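Local coordinates for protein Aac(6')-ib (Escherichia coli, PDB 2BUE) that probably transfers the acetyl group of acetyl-CoA to the 6'-amino group of aminoglycoside antibiotics, a GNAT-type reaction that confers resistance, at residues Ser25-Met31 and Thr79-Leu85; Glu88-Tyr92 and Leu120-Gln126; Thr150-Pro156 and Ala185-Thr191. The protein carries 2 engineered substitutions. One frame throughout, in Å; residues are numbered along the deposited sequence.

How the contacts relate
All three contacts are antiparallel strand pairings in one mixed sheet. Contact 1 joins the edge strand 26-30 to 78-85 and is partly buried. Contact 2 joins 88-97 to 114-121 and is buried. The two touch directly, because A83 bonds to I90 and G91. Contact 3 pairs 151-154 with 183-191 on the other side of the chain's centre, about 20 Å from contact 1 and 22 Å from contact 2, centre to centre. Contact 1 reaches no ligand directly. Contact 2 bonds coenzyme A through a backbone NH. Contact 3 binds ribostamycin through a carboxylate, and its P156 touches coenzyme A.

Contact 1 (Ser25-Met31 and Thr79-Leu85); sequences SVTLRLM and TPYIAML
Five backbone hydrogen bonds tie 25-31, which holds edge strand 26-30, to 79-85. T27 and M84 form one antiparallel hydrogen-bonded pair (T27 N to M84 O 3.0 Å, M84 N to T27 O 2.8 Å). R29 and I82 form the next (R29 N to I82 O 3.0 Å, I82 N to R29 O 2.8 Å). M31 N then bonds P80 O at 2.9 Å. L28 faces A83 in the non-hydrogen-bonded pair between T27 and R29. The strand axes pass 4.5 Å apart, with 139° between their N-to-C directions, a twisted pair. R29, chi1 p, lays its guanidinium over I82 CB. R29 NE makes a weak bond to M84 SD at 3.6 Å. M31 CG packs on I82 CG1 at 3.8 Å. This pairs the first two strands of the GNAT sheet, joined by a long, mostly helical connection. Backbone bonds set the register, and side chains decide the facing: V26, L28, Y81 and A83 pack against helix 131-144, while on the other face R29 pairs with D35.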
loop_
_atom_site.group_PDB
_atom_site.type_symbol
_atom_site.label_atom_id
_atom_site.label_comp_id
_atom_site.label_asym_id
_atom_site.label_seq_id
_atom_site.Cartn_x
_atom_site.Cartn_y
_atom_site.Cartn_z
ATOM N N SER A 25 -3.817 -9.127 -16.246
ATOM C CA SER A 25 -3.492 -7.779 -15.812
ATOM C C SER A 25 -4.141 -7.446 -14.472
ATOM O O SER A 25 -5.350 -7.613 -14.307
ATOM C CB SER A 25 -3.974 -6.781 -16.863
ATOM O OG SER A 25 -3.411 -5.496 -16.640
ATOM N N VAL A 26 -3.343 -6.939 -13.537
ATOM C CA VAL A 26 -3.899 -6.428 -12.278
ATOM C C VAL A 26 -4.239 -4.942 -12.404
ATOM O O VAL A 26 -3.384 -4.131 -12.756
ATOM C CB VAL A 26 -2.945 -6.645 -11.081
ATOM C CG1 VAL A 26 -3.521 -5.985 -9.803
ATOM C CG2 VAL A 26 -2.679 -8.122 -10.864
ATOM N N THR A 27 -5.490 -4.592 -12.106
ATOM C CA THR A 27 -5.928 -3.205 -12.155
ATOM C C THR A 27 -6.426 -2.725 -10.788
ATOM O O THR A 27 -6.582 -3.526 -9.860
ATOM C CB THR A 27 -7.015 -2.964 -13.229
ATOM O OG1 THR A 27 -8.153 -3.780 -12.970
ATOM C CG2 THR A 27 -6.447 -3.287 -14.637
ATOM N N LEU A 28 -6.628 -1.421 -10.682
ATOM C CA LEU A 28 -7.108 -0.820 -9.436
ATOM C C LEU A 28 -8.352 -0.022 -9.661
ATOM O O LEU A 28 -8.445 0.746 -10.637
ATOM C CB LEU A 28 -6.054 0.102 -8.843
ATOM C CG LEU A 28 -4.716 -0.575 -8.540
ATOM C CD1 LEU A 28 -3.623 0.471 -8.568
ATOM C CD2 LEU A 28 -4.747 -1.337 -7.212
ATOM N N ARG A 29 -9.299 -0.179 -8.744
ATOM C CA ARG A 29 -10.465 0.683 -8.692
ATOM C C ARG A 29 -10.560 1.268 -7.306
ATOM O O ARG A 29 -10.045 0.672 -6.355
ATOM C CB ARG A 29 -11.740 -0.125 -8.998
ATOM C CG ARG A 29 -12.069 -1.228 -7.986
ATOM C CD ARG A 29 -13.427 -1.868 -8.319
ATOM N NE ARG A 29 -13.790 -2.971 -7.428
ATOM C CZ ARG A 29 -14.286 -2.819 -6.199
ATOM N NH1 ARG A 29 -14.463 -1.593 -5.666
ATOM N NH2 ARG A 29 -14.600 -3.910 -5.505
ATOM N N LEU A 30 -11.222 2.416 -7.172
ATOM C CA LEU A 30 -11.493 2.961 -5.837
ATOM C C LEU A 30 -12.311 1.960 -5.045
ATOM O O LEU A 30 -13.230 1.327 -5.580
ATOM C CB LEU A 30 -12.249 4.297 -5.874
ATOM C CG LEU A 30 -11.537 5.556 -6.347
ATOM C CD1 LEU A 30 -12.552 6.719 -6.400
ATOM C CD2 LEU A 30 -10.327 5.944 -5.445
ATOM N N MET A 31 -11.973 1.811 -3.769
ATOM C CA MET A 31 -12.832 1.066 -2.857
ATOM C C MET A 31 -14.048 1.925 -2.497
ATOM O O MET A 31 -13.942 3.150 -2.394
ATOM C CB MET A 31 -12.046 0.740 -1.582
ATOM C CG MET A 31 -12.743 -0.326 -0.733
ATOM S SD MET A 31 -11.890 -0.729 0.784
ATOM C CE MET A 31 -12.257 0.660 1.817
ATOM N N THR A 79 -6.234 7.133 0.453
ATOM C CA THR A 79 -7.145 6.693 -0.607
ATOM C C THR A 79 -7.103 5.177 -0.750
ATOM O O THR A 79 -6.035 4.610 -1.029
ATOM C CB THR A 79 -6.765 7.346 -1.963
ATOM O OG1 THR A 79 -6.787 8.771 -1.829
ATOM C CG2 THR A 79 -7.708 6.903 -3.078
ATOM N N PRO A 80 -8.258 4.512 -0.542
ATOM C CA PRO A 80 -8.339 3.048 -0.641
ATOM C C PRO A 80 -8.698 2.537 -2.025
ATOM O O PRO A 80 -9.572 3.120 -2.711
ATOM C CB PRO A 80 -9.453 2.693 0.361
ATOM C CG PRO A 80 -10.435 3.870 0.253
ATOM C CD PRO A 80 -9.552 5.105 -0.117
ATOM N N TYR A 81 -8.048 1.436 -2.418
ATOM C CA TYR A 81 -8.299 0.766 -3.696
ATOM C C TYR A 81 -8.592 -0.723 -3.505
ATOM O O TYR A 81 -8.107 -1.335 -2.541
ATOM C CB TYR A 81 -7.070 0.850 -4.620
ATOM C CG TYR A 81 -6.487 2.224 -4.742
ATOM C CD1 TYR A 81 -7.020 3.153 -5.637
ATOM C CD2 TYR A 81 -5.406 2.601 -3.947
ATOM C CE1 TYR A 81 -6.479 4.451 -5.728
ATOM C CE2 TYR A 81 -4.841 3.882 -4.021
ATOM C CZ TYR A 81 -5.398 4.805 -4.907
ATOM O OH TYR A 81 -4.831 6.054 -5.002
ATOM N N ILE A 82 -9.349 -1.289 -4.443
ATOM C CA ILE A 82 -9.468 -2.729 -4.581
ATOM C C ILE A 82 -8.706 -3.138 -5.840
ATOM O O ILE A 82 -8.900 -2.549 -6.915
ATOM C CB ILE A 82 -10.949 -3.221 -4.628
ATOM C CG1 ILE A 82 -11.673 -2.831 -3.329
ATOM C CG2 ILE A 82 -10.963 -4.756 -4.888
ATOM C CD1 ILE A 82 -11.124 -3.497 -2.048
ATOM N N ALA A 83 -7.823 -4.121 -5.677
ATOM C CA ALA A 83 -7.087 -4.712 -6.791
ATOM C C ALA A 83 -7.943 -5.775 -7.452
ATOM O O ALA A 83 -8.515 -6.650 -6.765
ATOM C CB ALA A 83 -5.782 -5.311 -6.301
ATOM N N MET A 84 -8.001 -5.708 -8.785
ATOM C CA MET A 84 -8.832 -6.612 -9.591
ATOM C C MET A 84 -7.993 -7.443 -10.561
ATOM O O MET A 84 -7.033 -6.940 -11.139
ATOM C CB MET A 84 -9.832 -5.799 -10.419
ATOM C CG MET A 84 -10.721 -4.858 -9.623
ATOM S SD MET A 84 -11.888 -5.745 -8.581
ATOM C CE MET A 84 -12.857 -6.618 -9.835
ATOM N N LEU A 85 -8.371 -8.709 -10.726
ATOM C CA LEU A 85 -7.730 -9.597 -11.692
ATOM C C LEU A 85 -8.809 -10.465 -12.311
ATOM O O LEU A 85 -9.550 -11.153 -11.593
ATOM C CB LEU A 85 -6.676 -10.480 -11.019
ATOM C CG LEU A 85 -6.045 -11.608 -11.855
ATOM C CD1 LEU A 85 -5.130 -11.013 -12.947
ATOM C CD2 LEU A 85 -5.295 -12.628 -10.990
HETATM O O HOH W 1 -11.759 5.304 -2.391
#

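Contact 2 (Glu88-Tyr92 and Leu120-Gln126); sequences EPIGY and LLANASQ. With COA (coenzyme A), chain B.
A classic β bulge interrupts strand 88-92: I90 and G91 both face A83 of the neighbouring strand. I90 carries the bent conformation (phi/psi -122/-1) and G91 is nearly fully extended (-178/177). The strand pairs antiparallel on its other side with 120-121, in the central sheet of the GNAT fold. Y92 and L120 form a hydrogen-bonded pair, with Y92 N to L120 O at 3.0 Å and L120 N to Y92 O at 2.9 Å. G91 faces L121 in a non-hydrogen-bonded pair, CA to CA 4.2 Å. An ideal CB on G91 would lie 2.4 Å from L120 O. At the bulge, I90 O accepts from A122 N at 2.8 Å.

I90 CD1 reaches L121 CD2 at 4.2 Å, and both residues lean on L131 of helix 131-144. Y92 CB packs on L120 CG at 3.9 Å, on the face toward helix 36-43. Y92 OH bonds Q94.

L121 turns its NH away from strand 88-92, and L121 N donates to coenzyme A O9P at 2.8 Å. The pantetheine arm runs beside strand 114-121, as is usual in GNAT enzymes. The chain then makes a short 3-10 turn, 124-126, and leads to G128 and G130, and to G132 and T133 at the start of helix 131-144, which also bond coenzyme A. Q126 N bonds N123 O at 2.9 Å and closes the turn; N123 ND2 adds a side-chain bond to Q126 OE1, also 2.9 Å. One water takes N123 N at 2.9 Å and donates to I90 O at 2.8 Å and to Q126 OE1 at 2.7 Å.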
loop_
_atom_site.group_PDB
_atom_site.type_symbol
_atom_site.label_atom_id
_atom_site.label_comp_id
_atom_site.label_asym_id
_atom_site.label_seq_id
_atom_site.Cartn_x
_atom_site.Cartn_y
_atom_site.Cartn_z
ATOM N N GLU A 88 -12.249 -10.294 -10.790
ATOM C CA GLU A 88 -12.362 -10.682 -9.377
ATOM C C GLU A 88 -11.541 -9.748 -8.485
ATOM O O GLU A 88 -10.420 -9.391 -8.852
ATOM C CB GLU A 88 -11.868 -12.116 -9.133
ATOM C CG GLU A 88 -12.696 -13.211 -9.806
ATOM C CD GLU A 88 -14.086 -13.338 -9.220
ATOM O OE1 GLU A 88 -14.236 -13.224 -7.975
ATOM O OE2 GLU A 88 -15.033 -13.552 -10.008
ATOM N N PRO A 89 -12.090 -9.370 -7.311
ATOM C CA PRO A 89 -11.289 -8.625 -6.332
ATOM C C PRO A 89 -10.248 -9.540 -5.685
ATOM O O PRO A 89 -10.590 -10.605 -5.153
ATOM C CB PRO A 89 -12.329 -8.122 -5.324
ATOM C CG PRO A 89 -13.472 -9.122 -5.403
ATOM C CD PRO A 89 -13.468 -9.627 -6.838
ATOM N N ILE A 90 -8.976 -9.149 -5.759
ATOM C CA ILE A 90 -7.902 -9.989 -5.234
ATOM C C ILE A 90 -7.022 -9.338 -4.154
ATOM O O ILE A 90 -6.109 -9.964 -3.612
ATOM C CB ILE A 90 -7.006 -10.560 -6.378
ATOM C CG1 ILE A 90 -6.339 -9.421 -7.170
ATOM C CG2 ILE A 90 -7.832 -11.461 -7.277
ATOM C CD1 ILE A 90 -4.906 -9.666 -7.611
ATOM N N GLY A 91 -7.298 -8.089 -3.820
ATOM C CA GLY A 91 -6.514 -7.468 -2.765
ATOM C C GLY A 91 -6.969 -6.064 -2.457
ATOM O O GLY A 91 -7.880 -5.524 -3.119
ATOM N N TYR A 92 -6.319 -5.490 -1.455
ATOM C CA TYR A 92 -6.614 -4.145 -0.996
ATOM C C TYR A 92 -5.320 -3.345 -1.094
ATOM O O TYR A 92 -4.253 -3.864 -0.783
ATOM C CB TYR A 92 -7.091 -4.163 0.466
ATOM C CG TYR A 92 -7.129 -2.787 1.099
ATOM C CD1 TYR A 92 -8.257 -1.967 0.967
ATOM C CD2 TYR A 92 -6.033 -2.302 1.841
ATOM C CE1 TYR A 92 -8.285 -0.684 1.555
ATOM C CE2 TYR A 92 -6.043 -1.007 2.428
ATOM C CZ TYR A 92 -7.192 -0.214 2.267
ATOM O OH TYR A 92 -7.252 1.037 2.833
ATOM N N LEU A 120 -2.180 -5.504 0.302
ATOM C CA LEU A 120 -2.290 -6.907 0.700
ATOM C C LEU A 120 -3.017 -7.679 -0.406
ATOM O O LEU A 120 -3.878 -7.135 -1.109
ATOM C CB LEU A 120 -3.035 -7.036 2.037
ATOM C CG LEU A 120 -4.505 -6.566 2.054
ATOM C CD1 LEU A 120 -5.454 -7.724 1.701
ATOM C CD2 LEU A 120 -4.875 -5.952 3.404
ATOM N N LEU A 121 -2.654 -8.953 -0.533
ATOM C CA LEU A 121 -3.370 -9.890 -1.392
ATOM C C LEU A 121 -4.356 -10.706 -0.548
ATOM O O LEU A 121 -3.999 -11.285 0.486
ATOM C CB LEU A 121 -2.382 -10.845 -2.087
ATOM C CG LEU A 121 -1.479 -10.232 -3.167
ATOM C CD1 LEU A 121 -0.553 -11.330 -3.759
ATOM C CD2 LEU A 121 -2.341 -9.550 -4.243
ATOM N N ALA A 122 -5.587 -10.775 -1.027
ATOM C CA ALA A 122 -6.694 -11.384 -0.296
ATOM C C ALA A 122 -6.562 -12.898 -0.052
ATOM O O ALA A 122 -7.008 -13.389 0.985
ATOM C CB ALA A 122 -8.000 -11.102 -1.042
ATOM N N ASN A 123 -5.966 -13.616 -1.010
ATOM C CA ASN A 123 -6.048 -15.087 -1.057
ATOM C C ASN A 123 -4.710 -15.770 -0.791
ATOM O O ASN A 123 -3.744 -15.565 -1.526
ATOM C CB ASN A 123 -6.608 -15.531 -2.411
ATOM C CG ASN A 123 -8.035 -15.032 -2.650
ATOM O OD1 ASN A 123 -8.907 -15.178 -1.792
ATOM N ND2 ASN A 123 -8.265 -14.415 -3.789
ATOM N N ALA A 124 -4.657 -16.579 0.268
ATOM C CA ALA A 124 -3.424 -17.277 0.631
ATOM C C ALA A 124 -2.865 -18.050 -0.561
ATOM O O ALA A 124 -1.650 -18.111 -0.760
ATOM C CB ALA A 124 -3.677 -18.220 1.801
ATOM N N SER A 125 -3.765 -18.612 -1.358
ATOM C CA SER A 125 -3.388 -19.448 -2.511
ATOM C C SER A 125 -2.658 -18.681 -3.613
ATOM O O SER A 125 -1.992 -19.286 -4.467
ATOM C CB SER A 125 -4.616 -20.167 -3.088
ATOM O OG SER A 125 -5.517 -19.263 -3.703
ATOM N N GLN A 126 -2.771 -17.352 -3.579
ATOM C CA GLN A 126 -2.221 -16.509 -4.640
ATOM C C GLN A 126 -0.941 -15.781 -4.245
ATOM O O GLN A 126 -0.480 -14.927 -5.005
ATOM C CB GLN A 126 -3.288 -15.509 -5.141
ATOM C CG GLN A 126 -4.483 -16.147 -5.856
ATOM C CD GLN A 126 -5.553 -15.149 -6.295
ATOM O OE1 GLN A 126 -5.998 -14.299 -5.522
ATOM N NE2 GLN A 126 -5.975 -15.256 -7.552
HETATM N N1A COA B . 10.941 -14.507 2.710
HETATM C C2A COA B . 11.728 -13.807 1.896
HETATM N N3A COA B . 11.454 -13.692 0.604
HETATM C C4A COA B . 10.364 -14.296 0.098
HETATM C C5A COA B . 9.523 -15.035 0.912
HETATM C C6A COA B . 9.833 -15.135 2.260
HETATM N N6A COA B . 9.036 -15.840 3.070
HETATM N N7A COA B . 8.533 -15.519 0.165
HETATM C C8A COA B . 8.739 -15.105 -1.083
HETATM N N9A COA B . 9.856 -14.370 -1.120
HETATM C C1B COA B . 10.416 -13.708 -2.292
HETATM C C2B COA B . 9.858 -14.440 -3.496
HETATM O O2B COA B . 10.793 -15.453 -3.878
HETATM C C3B COA B . 9.735 -13.309 -4.513
HETATM O O3B COA B . 11.036 -12.971 -5.003
HETATM P P3B COA B . 11.628 -13.666 -6.318
HETATM O O7A COA B . 12.962 -12.809 -6.645
HETATM O O8A COA B . 10.581 -13.378 -7.505
HETATM O O9A COA B . 11.898 -15.116 -6.108
HETATM C C4B COA B . 9.263 -12.136 -3.641
HETATM O O4B COA B . 9.749 -12.405 -2.297
HETATM C C5B COA B . 7.777 -11.773 -3.582
HETATM O O5B COA B . 7.284 -11.288 -4.838
HETATM P P1A COA B . 5.739 -11.627 -5.230
HETATM O O1A COA B . 5.253 -10.661 -6.282
HETATM O O2A COA B . 5.509 -13.074 -5.470
HETATM O O3A COA B . 5.040 -11.235 -3.853
HETATM P P2A COA B . 3.482 -11.572 -3.504
HETATM O O4A COA B . 2.739 -11.780 -4.761
HETATM O O5A COA B . 3.396 -12.574 -2.400
HETATM O O6A COA B . 3.053 -10.133 -2.892
HETATM C CBP COA B . 2.676 -9.144 -0.703
HETATM C CCP COA B . 3.735 -9.549 -1.749
HETATM C CDP COA B . 3.418 -8.566 0.524
HETATM C CEP COA B . 1.751 -8.069 -1.329
HETATM C CAP COA B . 1.843 -10.407 -0.295
HETATM O OAP COA B . 2.719 -11.513 0.006
HETATM C C9P COA B . 0.865 -10.136 0.869
HETATM O O9P COA B . -0.149 -9.463 0.676
HETATM N N8P COA B . 1.203 -10.680 2.061
HETATM C C7P COA B . 0.382 -10.522 3.282
HETATM C C6P COA B . 0.181 -9.025 3.635
HETATM C C5P COA B . 1.482 -8.186 3.611
HETATM O O5P COA B . 2.557 -8.644 4.008
HETATM N N4P COA B . 1.352 -6.932 3.148
HETATM C C3P COA B . 2.524 -6.036 3.043
HETATM C C2P COA B . 2.802 -5.254 4.324
HETATM S S1P COA B . 4.170 -4.027 4.114
HETATM O O HOH W 2 -5.121 -12.552 -3.608
#

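Contact 3 (Thr150-Pro156 and Ala185-Thr191); sequences TKIQTDP and AVYMVQT. With RIO (ribostamycin), chain C.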
loop_
_atom_site.group_PDB
_atom_site.type_symbol
_atom_site.label_atom_id
_atom_site.label_comp_id
_atom_site.label_asym_id
_atom_site.label_seq_id
_atom_site.Cartn_x
_atom_site.Cartn_y
_atom_site.Cartn_z
ATOM N N THR A 150 5.967 13.170 -6.728
ATOM C CA THR A 150 7.419 13.277 -6.972
ATOM C C THR A 150 8.185 11.986 -6.669
ATOM O O THR A 150 9.228 11.695 -7.269
ATOM C CB THR A 150 8.016 14.367 -6.079
ATOM O OG1 THR A 150 7.617 14.143 -4.713
ATOM C CG2 THR A 150 7.525 15.760 -6.554
ATOM N N LYS A 151 7.635 11.218 -5.737
ATOM C CA LYS A 151 8.346 10.049 -5.206
ATOM C C LYS A 151 7.334 9.184 -4.477
ATOM O O LYS A 151 6.405 9.729 -3.871
ATOM C CB LYS A 151 9.392 10.537 -4.184
ATOM C CG LYS A 151 10.218 9.403 -3.568
ATOM C CD LYS A 151 11.395 9.992 -2.788
ATOM C CE LYS A 151 10.956 10.600 -1.467
ATOM N NZ LYS A 151 12.092 11.357 -0.770
ATOM N N ILE A 152 7.476 7.864 -4.594
ATOM C CA ILE A 152 6.616 6.974 -3.816
ATOM C C ILE A 152 7.473 6.317 -2.758
ATOM O O ILE A 152 8.641 6.018 -3.000
ATOM C CB ILE A 152 5.900 5.944 -4.694
ATOM C CG1 ILE A 152 5.186 6.660 -5.857
ATOM C CG2 ILE A 152 4.901 5.121 -3.870
ATOM C CD1 ILE A 152 4.742 5.729 -6.951
ATOM N N GLN A 153 6.889 6.159 -1.568
ATOM C CA GLN A 153 7.586 5.492 -0.454
ATOM C C GLN A 153 6.780 4.304 0.020
ATOM O O GLN A 153 5.549 4.215 -0.203
ATOM C CB GLN A 153 7.822 6.449 0.723
ATOM C CG GLN A 153 6.496 6.857 1.405
ATOM C CD GLN A 153 6.696 7.785 2.593
ATOM O OE1 GLN A 153 7.536 8.699 2.568
ATOM N NE2 GLN A 153 5.888 7.584 3.626
ATOM N N THR A 154 7.457 3.382 0.694
ATOM C CA THR A 154 6.741 2.352 1.456
ATOM C C THR A 154 7.612 1.984 2.667
ATOM O O THR A 154 8.789 2.332 2.685
ATOM C CB THR A 154 6.376 1.130 0.608
ATOM O OG1 THR A 154 5.418 0.308 1.321
ATOM C CG2 THR A 154 7.615 0.340 0.224
ATOM N N ASP A 155 7.015 1.306 3.641
ATOM C CA ASP A 155 7.648 1.155 4.955
ATOM C C ASP A 155 7.376 -0.229 5.578
ATOM O O ASP A 155 6.842 -0.307 6.695
ATOM C CB ASP A 155 7.226 2.296 5.891
ATOM C CG ASP A 155 5.735 2.226 6.293
ATOM O OD1 ASP A 155 4.930 1.674 5.505
ATOM O OD2 ASP A 155 5.405 2.678 7.412
ATOM N N PRO A 156 7.756 -1.311 4.866
ATOM C CA PRO A 156 7.517 -2.648 5.405
ATOM C C PRO A 156 8.254 -2.860 6.729
ATOM O O PRO A 156 9.285 -2.244 6.974
ATOM C CB PRO A 156 8.096 -3.585 4.333
ATOM C CG PRO A 156 9.145 -2.715 3.584
ATOM C CD PRO A 156 8.474 -1.341 3.573
ATOM N N ALA A 185 10.872 0.608 10.703
ATOM C CA ALA A 185 10.465 0.157 9.394
ATOM C C ALA A 185 11.612 0.337 8.422
ATOM O O ALA A 185 12.496 1.175 8.637
ATOM C CB ALA A 185 9.231 0.952 8.899
ATOM N N VAL A 186 11.593 -0.460 7.361
ATOM C CA VAL A 186 12.581 -0.306 6.300
ATOM C C VAL A 186 11.997 0.702 5.308
ATOM O O VAL A 186 11.059 0.377 4.588
ATOM C CB VAL A 186 12.913 -1.640 5.628
ATOM C CG1 VAL A 186 13.903 -1.441 4.477
ATOM C CG2 VAL A 186 13.504 -2.614 6.687
ATOM N N TYR A 187 12.558 1.913 5.301
ATOM C CA TYR A 187 12.073 2.970 4.414
ATOM C C TYR A 187 12.563 2.679 2.991
ATOM O O TYR A 187 13.767 2.517 2.745
ATOM C CB TYR A 187 12.609 4.304 4.891
ATOM C CG TYR A 187 11.953 5.448 4.191
ATOM C CD1 TYR A 187 10.568 5.680 4.330
ATOM C CD2 TYR A 187 12.702 6.300 3.389
ATOM C CE1 TYR A 187 9.950 6.771 3.676
ATOM C CE2 TYR A 187 12.093 7.386 2.716
ATOM C CZ TYR A 187 10.726 7.596 2.855
ATOM O OH TYR A 187 10.152 8.641 2.162
ATOM N N MET A 188 11.619 2.601 2.051
ATOM C CA MET A 188 11.937 2.291 0.654
ATOM C C MET A 188 11.312 3.342 -0.250
ATOM O O MET A 188 10.205 3.788 0.012
ATOM C CB MET A 188 11.366 0.922 0.278
ATOM C CG MET A 188 11.927 -0.212 1.177
ATOM S SD MET A 188 11.313 -1.821 0.686
ATOM C CE MET A 188 12.153 -2.110 -0.861
ATOM N N VAL A 189 12.001 3.691 -1.329
ATOM C CA VAL A 189 11.489 4.735 -2.227
ATOM C C VAL A 189 11.700 4.396 -3.698
ATOM O O VAL A 189 12.596 3.614 -4.074
ATOM C CB VAL A 189 12.095 6.149 -1.906
ATOM C CG1 VAL A 189 11.898 6.562 -0.451
ATOM C CG2 VAL A 189 13.561 6.253 -2.338
ATOM N N GLN A 190 10.876 5.026 -4.535
ATOM C CA GLN A 190 11.021 5.001 -5.983
ATOM C C GLN A 190 10.716 6.426 -6.469
ATOM O O GLN A 190 9.610 6.911 -6.280
ATOM C CB GLN A 190 10.027 4.015 -6.585
ATOM C CG GLN A 190 10.221 3.810 -8.059
ATOM C CD GLN A 190 9.383 2.696 -8.651
ATOM O OE1 GLN A 190 8.719 1.891 -7.943
ATOM N NE2 GLN A 190 9.436 2.606 -9.967
ATOM N N THR A 191 11.699 7.109 -7.059
ATOM C CA THR A 191 11.506 8.495 -7.515
ATOM C C THR A 191 10.884 8.518 -8.911
ATOM O O THR A 191 10.972 7.548 -9.656
ATOM C CB THR A 191 12.848 9.263 -7.607
ATOM O OG1 THR A 191 13.674 8.641 -8.606
ATOM C CG2 THR A 191 13.572 9.273 -6.222
HETATM O O1 RIO C . -4.597 0.804 7.305
HETATM C C1 RIO C . -5.459 1.952 7.278
HETATM C C2 RIO C . -5.251 2.744 8.575
HETATM O O2 RIO C . -3.910 2.593 9.085
HETATM C C3 RIO C . -3.083 3.655 8.582
HETATM O O3 RIO C . -2.178 3.161 7.573
HETATM C C4 RIO C . -0.755 3.466 7.850
HETATM C C5 RIO C . -0.347 4.868 7.310
HETATM O O4 RIO C . -1.089 5.884 7.962
HETATM C C6 RIO C . 1.157 5.171 7.428
HETATM N N1 RIO C . 1.447 6.452 6.720
HETATM C C7 RIO C . 1.987 4.031 6.778
HETATM C C8 RIO C . 1.630 2.674 7.421
HETATM N N2 RIO C . 2.505 1.624 6.828
HETATM C C9 RIO C . 0.112 2.341 7.212
HETATM O O5 RIO C . -0.118 1.125 7.982
HETATM C C10 RIO C . -0.976 0.188 7.330
HETATM O O6 RIO C . -0.251 -0.638 6.452
HETATM C C11 RIO C . 0.678 -1.592 7.081
HETATM C C12 RIO C . 1.216 -2.482 5.936
HETATM N N3 RIO C . 2.244 -1.764 5.165
HETATM C C13 RIO C . -0.045 -2.455 8.160
HETATM O O7 RIO C . 0.959 -3.240 8.846
HETATM C C14 RIO C . -0.791 -1.538 9.161
HETATM O O8 RIO C . -1.463 -2.291 10.211
HETATM C C15 RIO C . -1.759 -0.600 8.422
HETATM N N4 RIO C . -2.437 0.325 9.330
HETATM C C16 RIO C . -4.062 4.741 8.063
HETATM O O9 RIO C . -3.832 5.903 8.844
HETATM C C17 RIO C . -5.458 4.238 8.471
HETATM O O10 RIO C . -5.737 4.741 9.807
HETATM O O HOH W 3 10.876 11.459 1.855
#
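Y187 swings its ring back alongside V189, with Y187 CE2 3.3 Å from V189 CG1, and its hydroxyl overlaps the end of Q153. Y187 OH donates to Q153 OE1 at 2.6 Å, near the ring plane. A water links Y187 OH to K151 NZ, at 2.9 Å from each. The strands run antiparallel: I152 N to Q190 O, Q190 N to I152 O, T154 N to M188 O and M188 N to T154 O are each 2.9 Å. V186 N adds a bond to P156 O at 2.9 Å. In this GNAT sheet the C-terminal end of strand 151-154 leads into the substrate and cofactor site: D155 meets ribostamycin and P156 coenzyme A. D155 OD1 accepts from ribostamycin N2 at 2.8 Å, and OD2 more weakly at 3.1 Å. D118, which also bonds the drug, lies close. P156 CG packs on M188 SD at 3.7 Å. I152 meets helix 131-144, T154 and M188 meet helix 161-169, and strand 114-121 lies parallel to 151-154 on its other side.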